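PDB 1FFV: cutm, flavoprotein of carbon monoxide dehydrogenase from Hydrogenophaga pseudoflava, which binds FAD and, as the flavoprotein of carbon monoxide dehydrogenase, probably passes on the electrons released when carbon monoxide is oxidised. Local coordinates for residues C[174-186]-C[194-206]. Residues are numbered along the deposited sequence; the frame is centred on the assembly and turned at random.
With FAD (flavin-adenine dinucleotide), chain J.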
ATOM      1  N   ALA C 174     -54.334   4.163  35.079  1.00 29.31           N
ATOM      2  CA  ALA C 174     -53.331   4.788  35.928  1.00 29.55           C
ATOM      3  C   ALA C 174     -53.390   4.144  37.305  1.00 29.92           C
ATOM      4  O   ALA C 174     -54.467   3.795  37.794  1.00 30.10           O
ATOM      5  CB  ALA C 174     -53.589   6.287  36.034  1.00 28.88           C
ATOM      6  N   PHE C 175     -52.223   3.933  37.901  1.00 30.38           N
ATOM      7  CA  PHE C 175     -52.146   3.337  39.224  1.00 30.93           C
ATOM      8  C   PHE C 175     -52.887   4.230  40.204  1.00 31.68           C
ATOM      9  O   PHE C 175     -52.716   5.454  40.191  1.00 31.56           O
ATOM     10  CB  PHE C 175     -50.686   3.231  39.688  1.00 30.51           C
ATOM     11  CG  PHE C 175     -49.927   2.067  39.105  1.00 30.35           C
ATOM     12  CD1 PHE C 175     -50.473   1.279  38.091  1.00 30.03           C
ATOM     13  CD2 PHE C 175     -48.648   1.767  39.573  1.00 29.53           C
ATOM     14  CE1 PHE C 175     -49.752   0.213  37.557  1.00 30.06           C
ATOM     15  CE2 PHE C 175     -47.924   0.706  39.045  1.00 29.43           C
ATOM     16  CZ  PHE C 175     -48.474  -0.074  38.035  1.00 29.72           C
ATOM     17  N   ALA C 176     -53.733   3.629  41.032  1.00 32.74           N
ATOM     18  CA  ALA C 176     -54.449   4.394  42.042  1.00 33.71           C
ATOM     19  C   ALA C 176     -53.397   4.741  43.100  1.00 34.42           C
ATOM     20  O   ALA C 176     -52.453   3.973  43.309  1.00 34.31           O
ATOM     21  CB  ALA C 176     -55.570   3.561  42.646  1.00 33.18           C
ATOM     22  N   GLN C 177     -53.522   5.913  43.722  1.00 35.45           N
ATOM     23  CA  GLN C 177     -52.570   6.348  44.750  1.00 36.25           C
ATOM     24  C   GLN C 177     -52.317   5.268  45.816  1.00 36.59           C
ATOM     25  O   GLN C 177     -53.256   4.728  46.412  1.00 36.90           O
ATOM     26  CB  GLN C 177     -53.055   7.649  45.405  1.00 36.76           C
ATOM     27  N   GLY C 178     -51.043   4.944  46.023  1.00 36.50           N
ATOM     28  CA  GLY C 178     -50.677   3.933  47.002  1.00 36.14           C
ATOM     29  C   GLY C 178     -50.529   2.528  46.434  1.00 36.17           C
ATOM     30  O   GLY C 178     -50.377   1.561  47.188  1.00 36.28           O
ATOM     31  N   THR C 179     -50.587   2.400  45.111  1.00 35.62           N
ATOM     32  CA  THR C 179     -50.441   1.098  44.472  1.00 35.17           C
ATOM     33  C   THR C 179     -49.014   0.570  44.590  1.00 34.82           C
ATOM     34  O   THR C 179     -48.054   1.290  44.318  1.00 34.91           O
ATOM     35  CB  THR C 179     -50.810   1.163  42.984  1.00 35.09           C
ATOM     36  OG1 THR C 179     -52.204   1.455  42.856  1.00 35.59           O
ATOM     37  CG2 THR C 179     -50.508  -0.155  42.293  1.00 34.84           C
ATOM     38  N   GLY C 180     -48.889  -0.675  45.034  1.00 34.26           N
ATOM     39  CA  GLY C 180     -47.586  -1.301  45.155  1.00 33.60           C
ATOM     40  C   GLY C 180     -47.324  -2.076  43.875  1.00 33.35           C
ATOM     41  O   GLY C 180     -48.272  -2.512  43.205  1.00 33.38           O
ATOM     42  N   TRP C 181     -46.051  -2.282  43.547  1.00 32.57           N
ATOM     43  CA  TRP C 181     -45.690  -2.988  42.320  1.00 32.18           C
ATOM     44  C   TRP C 181     -44.285  -3.571  42.373  1.00 31.90           C
ATOM     45  O   TRP C 181     -43.500  -3.258  43.271  1.00 31.79           O
ATOM     46  CB  TRP C 181     -45.781  -2.019  41.140  1.00 32.31           C
ATOM     47  CG  TRP C 181     -45.086  -0.715  41.424  1.00 32.62           C
ATOM     48  CD1 TRP C 181     -45.613   0.376  42.068  1.00 32.64           C
ATOM     49  CD2 TRP C 181     -43.721  -0.395  41.147  1.00 32.70           C
ATOM     50  NE1 TRP C 181     -44.654   1.349  42.212  1.00 33.19           N
ATOM     51  CE2 TRP C 181     -43.483   0.903  41.655  1.00 33.20           C
ATOM     52  CE3 TRP C 181     -42.671  -1.081  40.523  1.00 32.89           C
ATOM     53  CZ2 TRP C 181     -42.232   1.531  41.559  1.00 33.31           C
ATOM     54  CZ3 TRP C 181     -41.429  -0.459  40.427  1.00 33.45           C
ATOM     55  CH2 TRP C 181     -41.220   0.837  40.944  1.00 33.40           C
ATOM     56  N   ALA C 182     -43.961  -4.389  41.376  1.00 31.26           N
ATOM     57  CA  ALA C 182     -42.643  -4.995  41.294  1.00 31.07           C
ATOM     58  C   ALA C 182     -42.477  -5.886  40.076  1.00 30.73           C
ATOM     59  O   ALA C 182     -43.448  -6.421  39.545  1.00 30.76           O
ATOM     60  CB  ALA C 182     -42.352  -5.806  42.562  1.00 30.72           C
ATOM     61  N   TYR C 183     -41.238  -5.975  39.604  1.00 30.40           N
ATOM     62  CA  TYR C 183     -40.884  -6.855  38.497  1.00 30.21           C
ATOM     63  C   TYR C 183     -39.543  -7.475  38.853  1.00 30.50           C
ATOM     64  O   TYR C 183     -38.509  -6.809  38.799  1.00 30.43           O
ATOM     65  CB  TYR C 183     -40.758  -6.132  37.158  1.00 28.88           C
ATOM     66  CG  TYR C 183     -40.642  -7.115  36.014  1.00 28.09           C
ATOM     67  CD1 TYR C 183     -41.579  -8.144  35.874  1.00 27.73           C
ATOM     68  CD2 TYR C 183     -39.582  -7.059  35.103  1.00 27.36           C
ATOM     69  CE1 TYR C 183     -41.468  -9.096  34.865  1.00 27.13           C
ATOM     70  CE2 TYR C 183     -39.461  -8.018  34.078  1.00 27.03           C
ATOM     71  CZ  TYR C 183     -40.414  -9.031  33.973  1.00 27.35           C
ATOM     72  OH  TYR C 183     -40.335  -9.990  32.991  1.00 26.95           O
ATOM     73  N   GLU C 184     -39.578  -8.720  39.307  1.00 31.13           N
ATOM     74  CA  GLU C 184     -38.356  -9.429  39.670  1.00 31.51           C
ATOM     75  C   GLU C 184     -37.950 -10.281  38.480  1.00 31.55           C
ATOM     76  O   GLU C 184     -38.697 -11.168  38.067  1.00 31.65           O
ATOM     77  CB  GLU C 184     -38.585 -10.315  40.897  1.00 31.73           C
ATOM     78  CG  GLU C 184     -38.886  -9.555  42.184  1.00 32.57           C
ATOM     79  CD  GLU C 184     -37.712  -8.728  42.689  1.00 33.73           C
ATOM     80  OE1 GLU C 184     -36.563  -9.228  42.694  1.00 33.75           O
ATOM     81  OE2 GLU C 184     -37.945  -7.568  43.090  1.00 35.03           O
ATOM     82  N   LYS C 185     -36.774  -9.998  37.926  1.00 31.37           N
ATOM     83  CA  LYS C 185     -36.274 -10.738  36.772  1.00 31.39           C
ATOM     84  C   LYS C 185     -34.909 -11.405  37.006  1.00 31.58           C
ATOM     85  O   LYS C 185     -33.896 -10.731  37.224  1.00 31.38           O
ATOM     86  CB  LYS C 185     -36.226  -9.803  35.553  1.00 31.15           C
ATOM     87  CG  LYS C 185     -35.573 -10.369  34.304  1.00 30.00           C
ATOM     88  CD  LYS C 185     -35.535  -9.296  33.216  1.00 29.75           C
ATOM     89  CE  LYS C 185     -34.910  -9.800  31.918  1.00 28.88           C
ATOM     90  NZ  LYS C 185     -34.974  -8.772  30.848  1.00 28.13           N
ATOM     91  N   LEU C 186     -34.902 -12.737  36.967  1.00 31.69           N
ATOM     92  CA  LEU C 186     -33.688 -13.530  37.143  1.00 31.93           C
ATOM     93  C   LEU C 186     -33.071 -13.643  35.747  1.00 32.00           C
ATOM     94  O   LEU C 186     -33.701 -14.174  34.834  1.00 32.41           O
ATOM     95  CB  LEU C 186     -34.055 -14.923  37.659  1.00 32.02           C
ATOM     96  CG  LEU C 186     -33.062 -15.747  38.480  1.00 32.76           C
ATOM     97  CD1 LEU C 186     -33.361 -17.205  38.223  1.00 32.69           C
ATOM     98  CD2 LEU C 186     -31.621 -15.454  38.114  1.00 32.45           C
ATOM     99  N   ALA C 194     -35.100 -13.174  30.613  1.00 31.62           N
ATOM    100  CA  ALA C 194     -35.243 -13.764  31.929  1.00 31.13           C
ATOM    101  C   ALA C 194     -35.238 -15.284  31.927  1.00 30.96           C
ATOM    102  O   ALA C 194     -35.699 -15.918  30.971  1.00 31.05           O
ATOM    103  CB  ALA C 194     -36.527 -13.270  32.573  1.00 30.85           C
ATOM    104  N   THR C 195     -34.647 -15.856  32.973  1.00 29.92           N
ATOM    105  CA  THR C 195     -34.660 -17.299  33.162  1.00 29.32           C
ATOM    106  C   THR C 195     -36.060 -17.540  33.751  1.00 28.77           C
ATOM    107  O   THR C 195     -36.698 -18.563  33.510  1.00 28.79           O
ATOM    108  CB  THR C 195     -33.593 -17.748  34.186  1.00 29.53           C
ATOM    109  OG1 THR C 195     -32.285 -17.480  33.665  1.00 29.58           O
ATOM    110  CG2 THR C 195     -33.722 -19.234  34.473  1.00 28.84           C
ATOM    111  N   ALA C 196     -36.522 -16.558  34.520  1.00 27.71           N
ATOM    112  CA  ALA C 196     -37.828 -16.559  35.151  1.00 27.08           C
ATOM    113  C   ALA C 196     -38.079 -15.134  35.643  1.00 26.52           C
ATOM    114  O   ALA C 196     -37.147 -14.434  36.030  1.00 26.48           O
ATOM    115  CB  ALA C 196     -37.861 -17.535  36.310  1.00 26.71           C
ATOM    116  N   GLY C 197     -39.323 -14.686  35.572  1.00 26.18           N
ATOM    117  CA  GLY C 197     -39.641 -13.349  36.034  1.00 25.73           C
ATOM    118  C   GLY C 197     -41.067 -13.276  36.543  1.00 25.65           C
ATOM    119  O   GLY C 197     -41.904 -14.115  36.188  1.00 24.96           O
ATOM    120  N   CYS C 198     -41.343 -12.298  37.400  1.00 25.61           N
ATOM    121  CA  CYS C 198     -42.682 -12.123  37.942  1.00 26.01           C
ATOM    122  C   CYS C 198     -43.046 -10.661  38.100  1.00 26.53           C
ATOM    123  O   CYS C 198     -42.325  -9.887  38.742  1.00 26.69           O
ATOM    124  CB  CYS C 198     -42.846 -12.834  39.284  1.00 25.78           C
ATOM    125  SG  CYS C 198     -44.431 -12.453  40.128  1.00 26.15           S
ATOM    126  N   ALA C 199     -44.165 -10.289  37.484  1.00 26.76           N
ATOM    127  CA  ALA C 199     -44.686  -8.930  37.553  1.00 27.06           C
ATOM    128  C   ALA C 199     -45.851  -8.929  38.538  1.00 27.38           C
ATOM    129  O   ALA C 199     -46.695  -9.831  38.517  1.00 26.36           O
ATOM    130  CB  ALA C 199     -45.155  -8.470  36.173  1.00 26.91           C
ATOM    131  N   VAL C 200     -45.879  -7.918  39.405  1.00 28.32           N
ATOM    132  CA  VAL C 200     -46.927  -7.779  40.411  1.00 29.24           C
ATOM    133  C   VAL C 200     -47.399  -6.336  40.588  1.00 29.95           C
ATOM    134  O   VAL C 200     -46.600  -5.399  40.576  1.00 29.94           O
ATOM    135  CB  VAL C 200     -46.434  -8.261  41.809  1.00 29.36           C
ATOM    136  CG1 VAL C 200     -47.372  -7.757  42.912  1.00 29.28           C
ATOM    137  CG2 VAL C 200     -46.361  -9.773  41.862  1.00 29.14           C
ATOM    138  N   VAL C 201     -48.712  -6.178  40.734  1.00 30.97           N
ATOM    139  CA  VAL C 201     -49.331  -4.886  41.011  1.00 31.72           C
ATOM    140  C   VAL C 201     -50.315  -5.226  42.127  1.00 32.84           C
ATOM    141  O   VAL C 201     -51.072  -6.196  42.010  1.00 32.52           O
ATOM    142  CB  VAL C 201     -50.111  -4.305  39.807  1.00 31.74           C
ATOM    143  CG1 VAL C 201     -50.714  -2.961  40.186  1.00 30.99           C
ATOM    144  CG2 VAL C 201     -49.195  -4.133  38.601  1.00 31.32           C
ATOM    145  N   MET C 202     -50.256  -4.488  43.233  1.00 34.19           N
ATOM    146  CA  MET C 202     -51.155  -4.750  44.352  1.00 36.03           C
ATOM    147  C   MET C 202     -51.559  -3.510  45.145  1.00 37.24           C
ATOM    148  O   MET C 202     -50.864  -2.492  45.142  1.00 37.80           O
ATOM    149  CB  MET C 202     -50.553  -5.796  45.309  1.00 36.06           C
ATOM    150  CG  MET C 202     -49.475  -5.280  46.256  1.00 36.65           C
ATOM    151  SD  MET C 202     -48.819  -6.567  47.374  1.00 37.11           S
ATOM    152  CE  MET C 202     -49.972  -6.542  48.588  1.00 37.74           C
ATOM    153  N   ARG C 203     -52.715  -3.603  45.790  1.00 38.29           N
ATOM    154  CA  ARG C 203     -53.231  -2.526  46.619  1.00 39.70           C
ATOM    155  C   ARG C 203     -53.438  -3.076  48.019  1.00 40.54           C
ATOM    156  O   ARG C 203     -53.704  -4.266  48.205  1.00 40.35           O
ATOM    157  CB  ARG C 203     -54.536  -1.953  46.060  1.00 39.91           C
ATOM    158  CG  ARG C 203     -54.342  -0.800  45.087  1.00 40.03           C
ATOM    159  CD  ARG C 203     -55.676  -0.307  44.537  1.00 40.81           C
ATOM    160  NE  ARG C 203     -55.829  -0.667  43.131  1.00 41.66           N
ATOM    161  CZ  ARG C 203     -56.907  -1.234  42.598  1.00 41.64           C
ATOM    162  NH1 ARG C 203     -57.969  -1.516  43.342  1.00 41.47           N
ATOM    163  NH2 ARG C 203     -56.896  -1.565  41.315  1.00 42.19           N
ATOM    164  N   LYS C 204     -53.311  -2.189  48.996  1.00 41.94           N
ATOM    165  CA  LYS C 204     -53.424  -2.536  50.404  1.00 43.38           C
ATOM    166  C   LYS C 204     -54.588  -1.809  51.072  1.00 44.46           C
ATOM    167  O   LYS C 204     -55.005  -0.734  50.632  1.00 44.64           O
ATOM    168  CB  LYS C 204     -52.085  -2.195  51.075  1.00 43.35           C
ATOM    169  CG  LYS C 204     -52.072  -1.997  52.574  1.00 43.78           C
ATOM    170  CD  LYS C 204     -50.702  -1.473  53.016  1.00 43.97           C
ATOM    171  N   SER C 205     -55.143  -2.445  52.098  1.00 45.55           N
ATOM    172  CA  SER C 205     -56.254  -1.905  52.884  1.00 46.44           C
ATOM    173  C   SER C 205     -56.044  -2.449  54.290  1.00 46.89           C
ATOM    174  O   SER C 205     -56.399  -3.597  54.581  1.00 47.00           O
ATOM    175  CB  SER C 205     -57.599  -2.386  52.331  1.00 46.84           C
ATOM    176  OG  SER C 205     -58.672  -2.000  53.175  1.00 47.18           O
ATOM    177  N   GLY C 206     -55.434  -1.634  55.147  1.00 47.20           N
ATOM    178  CA  GLY C 206     -55.150  -2.069  56.503  1.00 47.14           C
ATOM    179  C   GLY C 206     -53.982  -3.034  56.443  1.00 46.99           C
ATOM    180  O   GLY C 206     -52.931  -2.699  55.894  1.00 47.44           O
TER
HETATM  181  PA  FAD J1922     -39.976  -5.940  15.594  1.00 29.21           P
HETATM  182  O1A FAD J1922     -40.477  -5.339  14.346  1.00 29.41           O
HETATM  183  O2A FAD J1922     -38.711  -6.428  15.637  1.00 30.00           O
HETATM  184  O5B FAD J1922     -40.929  -7.067  15.815  1.00 29.44           O
HETATM  185  C5B FAD J1922     -42.321  -6.828  15.877  1.00 30.73           C
HETATM  186  C4B FAD J1922     -43.032  -8.157  15.657  1.00 30.24           C
HETATM  187  O4B FAD J1922     -44.420  -7.851  15.991  1.00 29.94           O
HETATM  188  C3B FAD J1922     -43.175  -8.613  14.229  1.00 30.34           C
HETATM  189  O3B FAD J1922     -43.712  -9.873  14.045  1.00 29.91           O
HETATM  190  C2B FAD J1922     -43.965  -7.443  13.685  1.00 29.66           C
HETATM  191  O2B FAD J1922     -44.467  -7.734  12.425  1.00 30.02           O
HETATM  192  C1B FAD J1922     -45.022  -7.293  14.734  1.00 29.68           C
HETATM  193  N9A FAD J1922     -45.363  -5.937  15.127  1.00 29.29           N
HETATM  194  C8A FAD J1922     -44.511  -4.947  15.547  1.00 28.92           C
HETATM  195  N7A FAD J1922     -45.143  -3.813  15.841  1.00 29.07           N
HETATM  196  C5A FAD J1922     -46.465  -4.080  15.593  1.00 28.88           C
HETATM  197  C6A FAD J1922     -47.659  -3.259  15.730  1.00 28.68           C
HETATM  198  N6A FAD J1922     -47.660  -2.018  16.135  1.00 28.45           N
HETATM  199  N1A FAD J1922     -48.817  -3.890  15.383  1.00 29.19           N
HETATM  200  C2A FAD J1922     -48.862  -5.174  14.961  1.00 28.87           C
HETATM  201  N3A FAD J1922     -47.828  -5.998  14.811  1.00 29.60           N
HETATM  202  C4A FAD J1922     -46.643  -5.409  15.147  1.00 29.04           C
HETATM  203  N1  FAD J1922     -37.059  -7.986  24.952  1.00 29.93           N
HETATM  204  C2  FAD J1922     -37.449  -8.144  26.209  1.00 29.80           C
HETATM  205  O2  FAD J1922     -38.593  -8.070  26.513  1.00 30.34           O
HETATM  206  N3  FAD J1922     -36.542  -8.409  27.263  1.00 29.58           N
HETATM  207  C4  FAD J1922     -35.197  -8.518  27.037  1.00 29.96           C
HETATM  208  O4  FAD J1922     -34.450  -8.742  27.967  1.00 30.70           O
HETATM  209  C4X FAD J1922     -34.751  -8.353  25.663  1.00 30.09           C
HETATM  210  N5  FAD J1922     -33.449  -8.451  25.381  1.00 29.50           N
HETATM  211  C5X FAD J1922     -33.079  -8.289  24.083  1.00 29.49           C
HETATM  212  C6  FAD J1922     -31.716  -8.395  23.803  1.00 28.92           C
HETATM  213  C7  FAD J1922     -31.238  -8.250  22.541  1.00 29.44           C
HETATM  214  C7M FAD J1922     -29.758  -8.375  22.270  1.00 29.82           C
HETATM  215  C8  FAD J1922     -32.140  -7.974  21.454  1.00 29.34           C
HETATM  216  C8M FAD J1922     -31.636  -7.811  20.039  1.00 28.68           C
HETATM  217  C9  FAD J1922     -33.514  -7.859  21.715  1.00 29.43           C
HETATM  218  C9A FAD J1922     -33.979  -8.012  23.015  1.00 29.73           C
HETATM  219  N10 FAD J1922     -35.361  -7.912  23.350  1.00 29.77           N
HETATM  220  C10 FAD J1922     -35.749  -8.075  24.629  1.00 29.94           C
HETATM  221  C1' FAD J1922     -36.350  -7.595  22.267  1.00 30.05           C
HETATM  222  C2' FAD J1922     -36.935  -6.136  21.974  1.00 30.24           C
HETATM  223  O2' FAD J1922     -37.162  -6.075  23.356  1.00 30.18           O
HETATM  224  C3' FAD J1922     -37.735  -6.870  20.914  1.00 31.08           C
HETATM  225  O3' FAD J1922     -36.979  -5.745  20.410  1.00 31.07           O
HETATM  226  C4' FAD J1922     -38.847  -6.174  20.160  1.00 30.88           C
HETATM  227  O4' FAD J1922     -39.256  -7.451  20.749  1.00 30.48           O
HETATM  228  C5' FAD J1922     -39.670  -6.747  19.000  1.00 30.09           C
HETATM  229  O5' FAD J1922     -40.042  -5.188  19.165  1.00 29.13           O
HETATM  230  P   FAD J1922     -39.695  -4.313  17.959  1.00 28.06           P
HETATM  231  O1P FAD J1922     -40.285  -2.931  18.324  1.00 28.43           O
HETATM  232  O2P FAD J1922     -38.342  -4.263  17.670  1.00 29.20           O
HETATM  233  O3P FAD J1922     -40.326  -4.921  16.775  1.00 29.34           O
HETATM  234  O   HOH W   1     -53.858   0.592  40.961  1.00 29.16           O
HETATM  235  O   HOH W   2     -52.328   0.486  48.337  1.00 33.03           O
HETATM  236  O   HOH W   3     -37.037 -11.176  29.792  1.00 21.57           O
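Ala-194 lies against the aliphatic stem of Lys-185, its CB 3.5 Å from CG of the lysine. All four torsions near 180° run that chain alongside Ala-194 and set NZ at the flavin, where it donates a hydrogen bond to FAD O4 at 2.9 Å. NZ also hydrogen-bonds Leu-100 O and forms a salt bridge with Asp-124 OD2. Next, Thr-195 N donates a hydrogen bond to Leu-186 O at 2.7 Å, a slip in register, since Leu-186 pairs with Ala-196, whose O accepts the N-H of Leu-186. Gly-197, opposite Lys-185, makes a CA-H...O contact with Glu-184 O (3.1 Å) and has no side chain to crowd the nearby Tyr-183 hydroxyl. Cys-198 and Glu-184 exchange two backbone hydrogen bonds. Hydrogen-bonded and non-hydrogen-bonded pairs take turns from Gly-180/Met-202 to Leu-186/Ala-196 in this antiparallel beta hairpin, part of the four-stranded C-terminal sheet. Ala-199 CA lies in plane at the Tyr-183 ring edge, while its CB approaches CD1 obliquely at 3.6 Å; the tyrosine OH is hydrogen-bonded to Thr-217 and Asp-124 OD1. Val-200 and Ala-182 share two backbone hydrogen bonds on the face covered by helix 264-285. On the other face, Val-201 CG1 sits over the Phe-175 ring and touches Thr-179 CG2 at 3.5 Å, while CG2 is 4.2 Å from Phe-175 CZ. Met-202 exchanges backbone hydrogen bonds with Gly-180. Arg-203 bends at chi3 (-109°), its guanidinium edge near Thr-179 OG1, which donates to Ala-176 O (2.6 Å) and accepts from a water bound by Arg-203 NE and Ala-176 N. A second water links Lys-204 N to Gly-178 O in the type II turn 176-179.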